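Tol-Pal system protein TolB (Acinetobacter baumannii, PDB 7MX5) is the periplasmic component of the Tol-Pal system, which probably takes part in outer membrane invagination during cell division and in keeping the outer membrane intact. Local coordinates at residues N356-V361 / M375-R380; G40-S45 / A120-L125; G313-L318 / I331-T336; P129-G134 / S352-G357; P344-E349 / Y362-G367. All blocks are in the same frame, centred on the assembly; numbering follows the deposited sequence.

Contact 1: residues N356-V361 / M375-R380; sequences NGQMVV and MSTDGR
V360 and M375 form an antiparallel hydrogen-bonded pair whose two backbone bonds differ in straightness. M375 N donates to V360 O at 2.8 Å with an angle of 164° at the hydrogen, while the return bond from V360 N to M375 O is more bent, at 130°. M375 O is also approached by carbon: V360 CG1 stands 3.2 Å from it. The valine torsion explains this, since CG1 lies between the backbone N and the carbonyl carbon (chi1 56°), which places it beside M375 O. On this face V360 CG1 also meets M375 CB, and L342 of strand 339-344 packs against both residues.

M359 and S376 make the neighbouring non-hydrogen-bonded pair, with side chains on the other face. The M359 chain bends at chi2 and lays SD 3.7 Å from S376 N, and F381 and W397 also pack on the M359 side chain.

Beyond the paired strands the contact opens toward solvent. T377 N still reaches Q358 O at 2.9 Å, and T377 CG2 rests 3.2 Å from G357 O. Here the type I turn from S376 to G379 takes over: S376 OG donates to D378 OD1 at 2.6 Å, and R380 NE faces D378 OD2 through charge alone, no N-H being aimed at the oxygen. The antiparallel hairpin of strands 359-366 and 369-376 is therefore held in its interior by main-chain bonds and buried apolar groups; at the more open end one further main-chain bond, T377 N to Q358 O, crosses, and the polar groups of S376, D378 and R380 bond mostly within their own segment.

Contact 2: residues G40-S45 / A120-L125; sequences GRFTSS and AIYQAL
The F42 ring takes L125 over one face and Y122 at its edge. L125 CD1 stands 4.1 Å from the ring centroid and 18° off the ring normal, the geometry of a CH-pi contact, although the methyl is offset toward the rim. The shortest approach is made by a different atom of the same leucine: L125 CB comes to 3.6 Å from F42 CZ, lying beyond that atom on the same side of the ring as CD1. Near the ring plane, Y122 CD1 lies 4.4 Å from F42 CE2, a looser apolar contact.

The Y122 ring in turn has the aliphatic part of R41 beside it. R41 CD is 4.2 Å from Y122 OH, and the arginine chain then continues past the phenol, bringing NH2 to 4.3 Å from L125 O. That separation supports proximity rather than a bond. In Y122, CG is anti to the backbone N (chi1 -175°); the ring beyond it extends to R41 and F42. No hydrogen bond links the two segments; packing and one CH-pi contact carry the contact.

I17 of strand 16-19 touches both F42 and L125, and L89 of strand 83-91 also packs on L125. Helix 110-126 consequently lies against the mixed sheet of the amino-terminal domain near its edge strand 43-45, while Y122 also meets I128 and Q358, toward the propeller.

Contact 3: residues G313-L318 / I331-T336; sequences GKKIAL and IQDINT
K315 NZ and D333 OD2 form a salt bridge across the non-hydrogen-bonded pair K315-D333. The modelled separation, 2.4 Å, is very short and its exact value is doubtful, but the pairing of charges is clear. The lysine chain is bent at chi2 (-87°), which turns CD toward the partner strand, where it meets I331 CG2 at 4.1 Å; the two side chains cross at about a right angle. On the same face I331 CD1 packs on A317 CB at 3.7 Å.

On the face of I316 and Q332, I316 CG1 meets I334 CG1 at 3.8 Å, these chains also crossing at about a right angle, and I334 CD1 extends to G313 O.

Strands 315-320 and 328-333 are the two inner strands of a four-stranded antiparallel sheet, as in a beta-propeller blade, and the N-to-C directions of segments 315-318 and 331-333 differ by 155°. I316 and Q332 supply the hydrogen-bonded pair between them, each N donating to the other's O at 3.0 Å. Past the strand ends, I334 N still bonds to K314 O, almost straight at 177°.

Further out, S310 OG accepts from K315 N, fixing the start of the strand. Q332 NE2 is held by L297 O. F353, from strand 352-353 of the adjoining sheet, packs on the near part of K315 and on A317 and I331.

Contact 4: residues P129-G134 / S352-G357; sequences PGDFSG and SFSPNG
S354 and D131 meet first: S354 CB comes to 3.2 Å from D131 OD2. The serine hydroxyl is directed instead to its own turn, donating to N356 OD1 at 2.6 Å. It also accepts from M359 N at the start of the next strand, so S354 OG takes part in two bonds.

P355 follows, with its ring obliquely across the aspartate. P355 CD lies 3.2 Å from D131 OD2, and CB and CG sit near OD1, so one side of the carboxylate rests on carbon. W397 packs on both S354 and P355, and K400 makes a weak, long ion pair with D131 OD1.

N356 carries the bonds between the segments. Its backbone N donates to D131 OD2 at 2.9 Å with an angle of 160° at the hydrogen; the oxygen is met on its syn side. The side chain adds a second link: N356 ND2 donates to P129 O at 3.2 Å, with the acceptor almost in the amide plane. The torsion that sets CG between the backbone N and the carbonyl carbon (chi1 62°) places it near D131 OD2; the carboxylate and amide planes are turned 37° apart. N356 OD1 lies close to D131 OD2 as a second acceptor, and the S354 hydroxyl probably offsets that repulsion. N356 OD1 also accepts from Q358 N, an Asx turn.

G357 N closes the loop by donating to S354 O. The result is a type I beta turn, S354 to G357, whose N356 N-H is bonded by D131. It ties the loop that leads from helix 110-126 into the propeller to a turn in a propeller blade.

Contact 5: residues P344-E349 / Y362-G367; sequences PTSLDE and YATREG
A single water is built into the contact between T345, L347 and A363, and bonds to all three. It accepts from T345 OG1 at 2.7 Å and donates to L347 O and to A363 O, the latter at 2.8 Å. The water thus bridges the loop to the strand where the two backbones do not bond to each other directly. T345 OG1, anti to the backbone N (chi1 177°), faces this water and also receives a weak bond from L347 N.

One residue on, the loop does reach the strand. S346 N donates to T364 OG1 at 3.3 Å, with an angle of 145° at the hydrogen. The S346 hydroxyl lies within weak bonding distance of T364 OG1 and R365 O.

L347 supplies the apolar part through its two methyls. CD1 packs against A363 CB at 3.8 Å, whereas CD2 sits over one face of the R365 guanidinium, 3.8 Å from NE and displaced toward the rim. The leucine and arginine chains cross at about a right angle. R365 NH2 forms a salt bridge with E391, which would help hold the guanidinium turned to the methyl.

E349 OE2 comes to 3.6 Å from A363 CB, but its polar end belongs to strand 391-397, accepting from E394 N while OE1 pairs with R393. Segment 344-349 makes up most of the connection from strand 339-344, the outer strand of one four-stranded sheet, to strand 352-353 of the next, the blade-to-blade crossing of a beta-propeller.

Overall arrangement
Along the chain contact 2 closes first, inside the amino-terminal domain; contact 4 then spans more than two hundred residues, and contact 3 falls within that span. Contacts 1, 4 and 5 share the sheet of strands 352-353, 359-366 and 369-376: contact 4 meets the turn after edge strand 352-353, and contacts 1 and 5 use strand 359-366, centres about 16 Å apart. Contacts 1 and 4 share N356 and G357, centres about 9 Å apart. Contact 3 lies in the preceding blade and touches contact 4 through F353. Contact 2, its centre about 28 Å from that of contact 5, packs on contacts 1 and 4 through Y122, so part of the domain interface lies at this sheet and the linker.

Contact 1: residues N356-V361 / M375-R380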
# COMPACT_ATOMS: atom_id res chain seq x y z
N ASN A 356 -1.43 -6.07 -5.46
CA ASN A 356 -1.46 -7.51 -5.68
C ASN A 356 -2.17 -8.28 -4.57
O ASN A 356 -2.33 -9.50 -4.68
CB ASN A 356 -0.03 -8.06 -5.87
CG ASN A 356 0.85 -7.85 -4.65
OD1 ASN A 356 0.38 -7.57 -3.55
ND2 ASN A 356 2.16 -8.01 -4.85
N GLY A 357 -2.58 -7.59 -3.51
CA GLY A 357 -3.27 -8.26 -2.42
C GLY A 357 -2.41 -9.15 -1.56
O GLY A 357 -2.94 -9.84 -0.68
N GLN A 358 -1.10 -9.16 -1.77
CA GLN A 358 -0.19 -9.96 -0.96
C GLN A 358 0.39 -9.19 0.22
O GLN A 358 0.88 -9.81 1.16
CB GLN A 358 0.95 -10.50 -1.82
CG GLN A 358 0.49 -11.28 -3.05
CD GLN A 358 -0.56 -12.31 -2.72
OE1 GLN A 358 -1.68 -12.26 -3.24
NE2 GLN A 358 -0.22 -13.26 -1.86
N MET A 359 0.34 -7.86 0.18
CA MET A 359 0.88 -7.02 1.23
C MET A 359 -0.23 -6.13 1.80
O MET A 359 -1.30 -5.97 1.20
CB MET A 359 2.02 -6.14 0.72
CG MET A 359 3.32 -6.89 0.42
SD MET A 359 4.13 -7.50 1.90
CE MET A 359 5.48 -8.44 1.18
N VAL A 360 0.04 -5.56 2.97
CA VAL A 360 -0.87 -4.61 3.60
C VAL A 360 -0.05 -3.65 4.44
O VAL A 360 0.88 -4.05 5.15
CB VAL A 360 -1.95 -5.33 4.44
CG1 VAL A 360 -1.31 -6.23 5.49
CG2 VAL A 360 -2.88 -4.32 5.10
N VAL A 361 -0.38 -2.36 4.35
CA VAL A 361 0.31 -1.32 5.11
C VAL A 361 -0.66 -0.76 6.14
O VAL A 361 -1.87 -0.67 5.91
CB VAL A 361 0.86 -0.21 4.18
CG1 VAL A 361 -0.27 0.55 3.51
CG2 VAL A 361 1.77 0.74 4.96
N MET A 375 2.98 -5.74 6.03
CA MET A 375 2.94 -7.16 6.36
C MET A 375 2.37 -7.95 5.20
O MET A 375 1.46 -7.49 4.51
CB MET A 375 2.11 -7.41 7.62
CG MET A 375 2.93 -7.57 8.87
SD MET A 375 2.09 -8.46 10.19
CE MET A 375 2.27 -10.15 9.64
N SER A 376 2.92 -9.14 4.98
CA SER A 376 2.31 -10.07 4.05
C SER A 376 1.00 -10.58 4.63
O SER A 376 0.84 -10.74 5.84
CB SER A 376 3.26 -11.24 3.77
OG SER A 376 3.54 -11.97 4.95
N THR A 377 0.03 -10.82 3.74
CA THR A 377 -1.31 -11.19 4.19
C THR A 377 -1.36 -12.56 4.84
O THR A 377 -2.34 -12.87 5.52
CB THR A 377 -2.29 -11.13 3.02
OG1 THR A 377 -1.88 -12.05 1.99
CG2 THR A 377 -2.35 -9.73 2.44
N ASP A 378 -0.33 -13.39 4.66
CA ASP A 378 -0.29 -14.69 5.32
C ASP A 378 0.35 -14.64 6.70
O ASP A 378 0.23 -15.61 7.45
CB ASP A 378 0.44 -15.71 4.43
CG ASP A 378 1.86 -15.30 4.10
OD1 ASP A 378 2.30 -14.21 4.53
OD2 ASP A 378 2.55 -16.06 3.38
N GLY A 379 1.02 -13.55 7.05
CA GLY A 379 1.47 -13.33 8.41
C GLY A 379 2.89 -13.72 8.74
O GLY A 379 3.19 -13.92 9.92
N ARG A 380 3.78 -13.84 7.75
CA ARG A 380 5.16 -14.23 8.00
C ARG A 380 6.18 -13.14 7.72
O ARG A 380 7.33 -13.28 8.13
CB ARG A 380 5.54 -15.45 7.16
CG ARG A 380 4.67 -16.64 7.35
CD ARG A 380 4.04 -16.98 6.03
NE ARG A 380 5.03 -17.19 4.98
CZ ARG A 380 5.28 -18.36 4.42
NH1 ARG A 380 4.64 -19.45 4.79
NH2 ARG A 380 6.21 -18.44 3.47

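Contact 2: residues G40-S45 / A120-L125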
# COMPACT_ATOMS: atom_id res chain seq x y z
N GLY A 40 8.58 -10.86 0.83
CA GLY A 40 7.76 -11.71 1.67
C GLY A 40 7.65 -13.15 1.22
O GLY A 40 6.98 -13.94 1.89
N ARG A 41 8.28 -13.51 0.10
CA ARG A 41 8.22 -14.86 -0.43
C ARG A 41 9.57 -15.44 -0.81
O ARG A 41 9.64 -16.63 -1.12
CB ARG A 41 7.30 -14.91 -1.66
CG ARG A 41 5.85 -15.20 -1.35
CD ARG A 41 5.15 -15.80 -2.56
NE ARG A 41 6.00 -16.76 -3.25
CZ ARG A 41 5.56 -17.81 -3.92
NH1 ARG A 41 4.26 -18.07 -4.02
NH2 ARG A 41 6.43 -18.62 -4.51
N PHE A 42 10.64 -14.64 -0.80
CA PHE A 42 11.95 -15.11 -1.22
C PHE A 42 13.03 -14.41 -0.41
O PHE A 42 12.78 -13.40 0.26
CB PHE A 42 12.19 -14.87 -2.71
CG PHE A 42 11.16 -15.49 -3.61
CD1 PHE A 42 11.25 -16.82 -3.97
CD2 PHE A 42 10.11 -14.73 -4.10
CE1 PHE A 42 10.30 -17.39 -4.80
CE2 PHE A 42 9.16 -15.29 -4.93
CZ PHE A 42 9.26 -16.62 -5.28
N THR A 43 14.23 -14.96 -0.48
CA THR A 43 15.45 -14.31 -0.02
C THR A 43 16.44 -14.26 -1.18
O THR A 43 16.36 -15.05 -2.12
CB THR A 43 16.07 -15.03 1.18
OG1 THR A 43 16.67 -16.26 0.74
CG2 THR A 43 15.02 -15.33 2.24
N SER A 44 17.38 -13.31 -1.10
CA SER A 44 18.33 -13.11 -2.18
C SER A 44 19.69 -12.73 -1.61
O SER A 44 19.78 -12.16 -0.52
CB SER A 44 17.85 -12.04 -3.16
OG SER A 44 18.80 -11.81 -4.19
N SER A 45 20.74 -13.05 -2.37
CA SER A 45 22.10 -12.75 -1.95
C SER A 45 22.98 -12.60 -3.18
O SER A 45 22.68 -13.14 -4.25
CB SER A 45 22.66 -13.84 -1.03
OG SER A 45 23.58 -13.29 -0.10
N ALA A 120 9.33 -7.96 -12.29
CA ALA A 120 9.28 -9.01 -13.30
C ALA A 120 9.77 -10.34 -12.73
O ALA A 120 9.23 -11.40 -13.07
CB ALA A 120 10.11 -8.61 -14.52
N ILE A 121 10.78 -10.30 -11.87
CA ILE A 121 11.27 -11.52 -11.23
C ILE A 121 10.19 -12.12 -10.34
O ILE A 121 9.95 -13.34 -10.35
CB ILE A 121 12.56 -11.24 -10.44
CG1 ILE A 121 13.69 -10.82 -11.38
CG2 ILE A 121 12.96 -12.46 -9.62
CD1 ILE A 121 14.97 -10.44 -10.66
N TYR A 122 9.51 -11.28 -9.56
CA TYR A 122 8.45 -11.75 -8.67
C TYR A 122 7.32 -12.39 -9.46
O TYR A 122 6.82 -13.46 -9.10
CB TYR A 122 7.93 -10.59 -7.83
CG TYR A 122 6.90 -10.96 -6.79
CD1 TYR A 122 7.29 -11.33 -5.51
CD2 TYR A 122 5.55 -10.92 -7.08
CE1 TYR A 122 6.35 -11.66 -4.55
CE2 TYR A 122 4.60 -11.25 -6.13
CZ TYR A 122 5.01 -11.62 -4.86
OH TYR A 122 4.07 -11.95 -3.91
N GLN A 123 6.90 -11.75 -10.56
CA GLN A 123 5.81 -12.29 -11.36
C GLN A 123 6.20 -13.59 -12.04
O GLN A 123 5.37 -14.50 -12.20
CB GLN A 123 5.36 -11.26 -12.39
CG GLN A 123 4.08 -11.62 -13.13
CD GLN A 123 3.55 -10.47 -13.96
OE1 GLN A 123 4.13 -10.11 -14.98
NE2 GLN A 123 2.44 -9.88 -13.52
N ALA A 124 7.47 -13.71 -12.46
CA ALA A 124 7.92 -14.92 -13.13
C ALA A 124 8.02 -16.11 -12.18
O ALA A 124 8.00 -17.26 -12.64
CB ALA A 124 9.27 -14.68 -13.80
N LEU A 125 8.12 -15.87 -10.87
CA LEU A 125 8.27 -16.94 -9.90
C LEU A 125 6.97 -17.30 -9.19
O LEU A 125 6.82 -18.44 -8.74
CB LEU A 125 9.32 -16.55 -8.85
CG LEU A 125 10.75 -16.39 -9.37
CD1 LEU A 125 11.66 -15.89 -8.27
CD2 LEU A 125 11.26 -17.71 -9.92

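Contact 3: residues G313-L318 / I331-T336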
# COMPACT_ATOMS: atom_id res chain seq x y z
N GLY A 313 -11.05 -8.03 -4.73
CA GLY A 313 -12.40 -7.99 -4.20
C GLY A 313 -12.80 -9.19 -3.36
O GLY A 313 -13.99 -9.37 -3.11
N LYS A 314 -11.85 -10.01 -2.92
CA LYS A 314 -12.15 -11.18 -2.12
C LYS A 314 -11.62 -11.09 -0.69
O LYS A 314 -11.82 -12.03 0.09
CB LYS A 314 -11.58 -12.44 -2.78
CG LYS A 314 -11.51 -12.38 -4.30
CD LYS A 314 -11.95 -13.69 -4.94
CE LYS A 314 -12.02 -13.57 -6.45
NZ LYS A 314 -12.73 -12.33 -6.87
N LYS A 315 -10.96 -9.99 -0.32
CA LYS A 315 -10.37 -9.85 1.00
C LYS A 315 -10.72 -8.50 1.60
O LYS A 315 -10.99 -7.53 0.89
CB LYS A 315 -8.84 -10.01 0.96
CG LYS A 315 -8.36 -11.26 0.24
CD LYS A 315 -8.29 -12.45 1.19
CE LYS A 315 -7.60 -13.64 0.53
NZ LYS A 315 -8.18 -14.93 1.00
N ILE A 316 -10.71 -8.44 2.93
CA ILE A 316 -10.97 -7.22 3.69
C ILE A 316 -9.89 -7.08 4.75
O ILE A 316 -9.72 -7.97 5.59
CB ILE A 316 -12.36 -7.23 4.35
CG1 ILE A 316 -13.47 -7.12 3.30
CG2 ILE A 316 -12.47 -6.10 5.37
CD1 ILE A 316 -14.86 -7.23 3.88
N ALA A 317 -9.15 -5.97 4.70
CA ALA A 317 -8.24 -5.60 5.77
C ALA A 317 -8.96 -4.65 6.71
O ALA A 317 -9.53 -3.64 6.27
CB ALA A 317 -6.97 -4.95 5.22
N LEU A 318 -8.95 -4.96 8.01
CA LEU A 318 -9.76 -4.22 8.97
C LEU A 318 -9.03 -4.15 10.30
O LEU A 318 -7.97 -4.75 10.49
CB LEU A 318 -11.13 -4.87 9.15
CG LEU A 318 -11.14 -6.26 9.81
CD1 LEU A 318 -12.38 -6.44 10.67
CD2 LEU A 318 -11.06 -7.36 8.76
N ILE A 331 -7.59 -9.94 8.51
CA ILE A 331 -7.97 -10.18 7.12
C ILE A 331 -9.13 -11.15 7.12
O ILE A 331 -9.01 -12.27 7.64
CB ILE A 331 -6.80 -10.73 6.29
CG1 ILE A 331 -5.58 -9.81 6.39
CG2 ILE A 331 -7.22 -10.92 4.84
CD1 ILE A 331 -5.84 -8.41 5.88
N GLN A 332 -10.26 -10.74 6.55
CA GLN A 332 -11.42 -11.59 6.40
C GLN A 332 -11.63 -11.91 4.92
O GLN A 332 -11.63 -11.01 4.08
CB GLN A 332 -12.68 -10.94 6.97
CG GLN A 332 -13.90 -11.85 6.93
CD GLN A 332 -15.17 -11.17 7.41
OE1 GLN A 332 -15.38 -11.01 8.62
NE2 GLN A 332 -16.03 -10.78 6.48
N ASP A 333 -11.81 -13.19 4.62
CA ASP A 333 -12.16 -13.61 3.27
C ASP A 333 -13.64 -13.35 3.03
O ASP A 333 -14.49 -13.74 3.84
CB ASP A 333 -11.84 -15.09 3.07
CG ASP A 333 -11.67 -15.46 1.61
OD1 ASP A 333 -12.69 -15.65 0.92
OD2 ASP A 333 -10.51 -15.56 1.16
N ILE A 334 -13.96 -12.68 1.92
CA ILE A 334 -15.34 -12.31 1.65
C ILE A 334 -16.15 -13.54 1.26
O ILE A 334 -17.32 -13.68 1.65
CB ILE A 334 -15.40 -11.22 0.57
CG1 ILE A 334 -14.90 -9.89 1.14
CG2 ILE A 334 -16.81 -11.07 0.02
CD1 ILE A 334 -14.40 -8.92 0.09
N ASN A 335 -15.55 -14.46 0.50
CA ASN A 335 -16.28 -15.63 0.03
C ASN A 335 -16.67 -16.55 1.18
O ASN A 335 -17.78 -17.10 1.20
CB ASN A 335 -15.44 -16.39 -1.00
CG ASN A 335 -15.87 -16.12 -2.43
OD1 ASN A 335 -16.10 -14.97 -2.81
ND2 ASN A 335 -15.98 -17.17 -3.23
N THR A 336 -15.77 -16.73 2.15
CA THR A 336 -15.96 -17.72 3.20
C THR A 336 -16.20 -17.13 4.58
O THR A 336 -16.73 -17.84 5.45
CB THR A 336 -14.74 -18.65 3.28
OG1 THR A 336 -13.62 -17.93 3.79
CG2 THR A 336 -14.40 -19.20 1.90

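Contact 4: residues P129-G134 / S352-G357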
# COMPACT_ATOMS: atom_id res chain seq x y z
N PRO A 129 1.52 -10.15 -9.97
CA PRO A 129 2.23 -8.90 -10.30
C PRO A 129 3.00 -8.38 -9.10
O PRO A 129 2.48 -8.30 -7.98
CB PRO A 129 1.11 -7.94 -10.71
CG PRO A 129 -0.06 -8.79 -11.03
CD PRO A 129 0.10 -10.12 -10.35
N GLY A 130 4.26 -8.01 -9.34
CA GLY A 130 5.07 -7.43 -8.28
C GLY A 130 4.59 -6.05 -7.89
O GLY A 130 3.96 -5.33 -8.66
N ASP A 131 4.91 -5.67 -6.65
CA ASP A 131 4.48 -4.38 -6.12
C ASP A 131 5.65 -3.55 -5.60
O ASP A 131 5.44 -2.63 -4.81
CB ASP A 131 3.44 -4.57 -5.02
CG ASP A 131 2.02 -4.48 -5.54
OD1 ASP A 131 1.83 -4.01 -6.68
OD2 ASP A 131 1.09 -4.87 -4.81
N PHE A 132 6.88 -3.87 -6.01
CA PHE A 132 8.01 -3.03 -5.64
C PHE A 132 7.92 -1.67 -6.33
O PHE A 132 8.28 -0.64 -5.74
CB PHE A 132 9.32 -3.73 -5.99
CG PHE A 132 9.43 -5.10 -5.40
CD1 PHE A 132 9.50 -5.27 -4.02
CD2 PHE A 132 9.46 -6.22 -6.21
CE1 PHE A 132 9.59 -6.53 -3.47
CE2 PHE A 132 9.55 -7.49 -5.66
CZ PHE A 132 9.62 -7.64 -4.29
N SER A 133 7.45 -1.65 -7.57
CA SER A 133 7.03 -0.40 -8.19
C SER A 133 5.67 0.00 -7.63
O SER A 133 4.83 -0.84 -7.31
CB SER A 133 6.95 -0.55 -9.71
OG SER A 133 8.19 -0.99 -10.24
N GLY A 134 5.46 1.30 -7.52
CA GLY A 134 4.26 1.84 -6.92
C GLY A 134 4.58 2.83 -5.81
O GLY A 134 5.72 2.96 -5.36
N SER A 352 -4.33 -0.65 4.45
CA SER A 352 -4.41 -0.45 3.01
C SER A 352 -3.76 -1.63 2.30
O SER A 352 -2.61 -1.97 2.58
CB SER A 352 -3.73 0.86 2.60
OG SER A 352 -4.22 1.32 1.34
N PHE A 353 -4.51 -2.24 1.38
CA PHE A 353 -4.02 -3.37 0.62
C PHE A 353 -3.07 -2.92 -0.48
O PHE A 353 -3.23 -1.85 -1.08
CB PHE A 353 -5.18 -4.14 -0.00
CG PHE A 353 -5.63 -5.33 0.80
CD1 PHE A 353 -4.78 -6.40 1.01
CD2 PHE A 353 -6.91 -5.38 1.32
CE1 PHE A 353 -5.20 -7.50 1.74
CE2 PHE A 353 -7.33 -6.48 2.05
CZ PHE A 353 -6.47 -7.54 2.26
N SER A 354 -2.06 -3.75 -0.74
CA SER A 354 -1.23 -3.53 -1.91
C SER A 354 -1.98 -3.99 -3.17
O SER A 354 -2.87 -4.84 -3.08
CB SER A 354 0.09 -4.28 -1.78
OG SER A 354 -0.11 -5.69 -1.83
N PRO A 355 -1.65 -3.43 -4.33
CA PRO A 355 -2.37 -3.80 -5.56
C PRO A 355 -2.45 -5.30 -5.83
O PRO A 355 -3.46 -5.77 -6.37
CB PRO A 355 -1.59 -3.08 -6.66
CG PRO A 355 -0.96 -1.92 -5.98
CD PRO A 355 -0.76 -2.28 -4.54
N ASN A 356 -1.43 -6.07 -5.46
CA ASN A 356 -1.46 -7.51 -5.68
C ASN A 356 -2.17 -8.28 -4.57
O ASN A 356 -2.33 -9.50 -4.68
CB ASN A 356 -0.03 -8.06 -5.87
CG ASN A 356 0.85 -7.85 -4.65
OD1 ASN A 356 0.38 -7.57 -3.55
ND2 ASN A 356 2.16 -8.01 -4.85
N GLY A 357 -2.58 -7.59 -3.51
CA GLY A 357 -3.27 -8.26 -2.42
C GLY A 357 -2.41 -9.15 -1.56
O GLY A 357 -2.94 -9.84 -0.68

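Contact 5: residues P344-E349 / Y362-G367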
# COMPACT_ATOMS: atom_id res chain seq x y z
N PRO A 344 -0.95 -7.45 16.08
CA PRO A 344 -1.45 -6.36 16.92
C PRO A 344 -1.07 -5.01 16.33
O PRO A 344 -0.11 -4.87 15.58
CB PRO A 344 -0.77 -6.58 18.27
CG PRO A 344 -0.09 -7.91 18.19
CD PRO A 344 0.09 -8.25 16.75
N THR A 345 -1.87 -4.00 16.68
CA THR A 345 -1.63 -2.64 16.22
C THR A 345 -2.01 -1.66 17.33
O THR A 345 -2.85 -1.96 18.18
CB THR A 345 -2.40 -2.31 14.94
OG1 THR A 345 -2.18 -0.95 14.57
CG2 THR A 345 -3.89 -2.55 15.14
N SER A 346 -1.38 -0.49 17.30
CA SER A 346 -1.57 0.52 18.34
C SER A 346 -2.57 1.60 17.96
O SER A 346 -2.91 2.43 18.80
CB SER A 346 -0.23 1.18 18.69
OG SER A 346 0.75 0.21 19.03
N LEU A 347 -3.06 1.60 16.72
CA LEU A 347 -3.90 2.68 16.22
C LEU A 347 -5.17 2.11 15.60
O LEU A 347 -5.10 1.19 14.78
CB LEU A 347 -3.16 3.54 15.20
CG LEU A 347 -1.90 4.23 15.71
CD1 LEU A 347 -1.15 4.90 14.58
CD2 LEU A 347 -2.25 5.23 16.80
N ASP A 348 -6.32 2.65 16.00
CA ASP A 348 -7.60 2.33 15.38
C ASP A 348 -7.69 3.12 14.08
O ASP A 348 -8.33 4.16 13.98
CB ASP A 348 -8.75 2.64 16.33
CG ASP A 348 -10.11 2.40 15.71
OD1 ASP A 348 -10.25 1.43 14.94
OD2 ASP A 348 -11.04 3.18 15.99
N GLU A 349 -7.01 2.60 13.06
CA GLU A 349 -6.83 3.31 11.80
C GLU A 349 -6.89 2.32 10.65
O GLU A 349 -6.52 1.15 10.79
CB GLU A 349 -5.50 4.07 11.79
CG GLU A 349 -5.34 5.08 10.67
CD GLU A 349 -4.44 6.24 11.07
OE1 GLU A 349 -4.90 7.10 11.86
OE2 GLU A 349 -3.28 6.28 10.62
N TYR A 362 -0.11 -0.38 7.29
CA TYR A 362 -0.91 0.17 8.38
C TYR A 362 0.01 0.99 9.28
O TYR A 362 1.23 0.85 9.25
CB TYR A 362 -1.61 -0.93 9.18
CG TYR A 362 -0.67 -1.91 9.85
CD1 TYR A 362 -0.05 -2.91 9.13
CD2 TYR A 362 -0.41 -1.82 11.21
CE1 TYR A 362 0.81 -3.81 9.74
CE2 TYR A 362 0.45 -2.71 11.83
CZ TYR A 362 1.05 -3.70 11.09
OH TYR A 362 1.91 -4.59 11.70
N ALA A 363 -0.61 1.86 10.07
CA ALA A 363 0.11 2.73 10.99
C ALA A 363 0.03 2.16 12.40
O ALA A 363 -1.06 1.80 12.87
CB ALA A 363 -0.45 4.15 10.96
N THR A 364 1.17 2.09 13.08
CA THR A 364 1.24 1.56 14.43
C THR A 364 2.37 2.27 15.17
O THR A 364 2.98 3.21 14.65
CB THR A 364 1.42 0.04 14.42
OG1 THR A 364 1.51 -0.45 15.77
CG2 THR A 364 2.69 -0.34 13.67
N ARG A 365 2.65 1.81 16.39
CA ARG A 365 3.71 2.39 17.21
C ARG A 365 4.52 1.27 17.84
O ARG A 365 3.96 0.37 18.47
CB ARG A 365 3.13 3.30 18.31
CG ARG A 365 2.51 4.58 17.79
CD ARG A 365 1.69 5.27 18.88
NE ARG A 365 0.98 6.44 18.37
CZ ARG A 365 0.23 7.24 19.11
NH1 ARG A 365 0.08 7.03 20.41
NH2 ARG A 365 -0.37 8.28 18.54
N GLU A 366 5.84 1.34 17.67
CA GLU A 366 6.77 0.38 18.26
C GLU A 366 7.82 1.16 19.03
O GLU A 366 8.50 2.01 18.45
CB GLU A 366 7.41 -0.50 17.19
CG GLU A 366 7.82 -1.88 17.67
CD GLU A 366 8.13 -2.83 16.53
OE1 GLU A 366 7.20 -3.14 15.76
OE2 GLU A 366 9.29 -3.26 16.41
N GLY A 367 7.96 0.86 20.31
CA GLY A 367 8.82 1.68 21.15
C GLY A 367 8.23 3.07 21.29
O GLY A 367 7.03 3.23 21.55
O HOH W 1 -3.45 0.29 12.57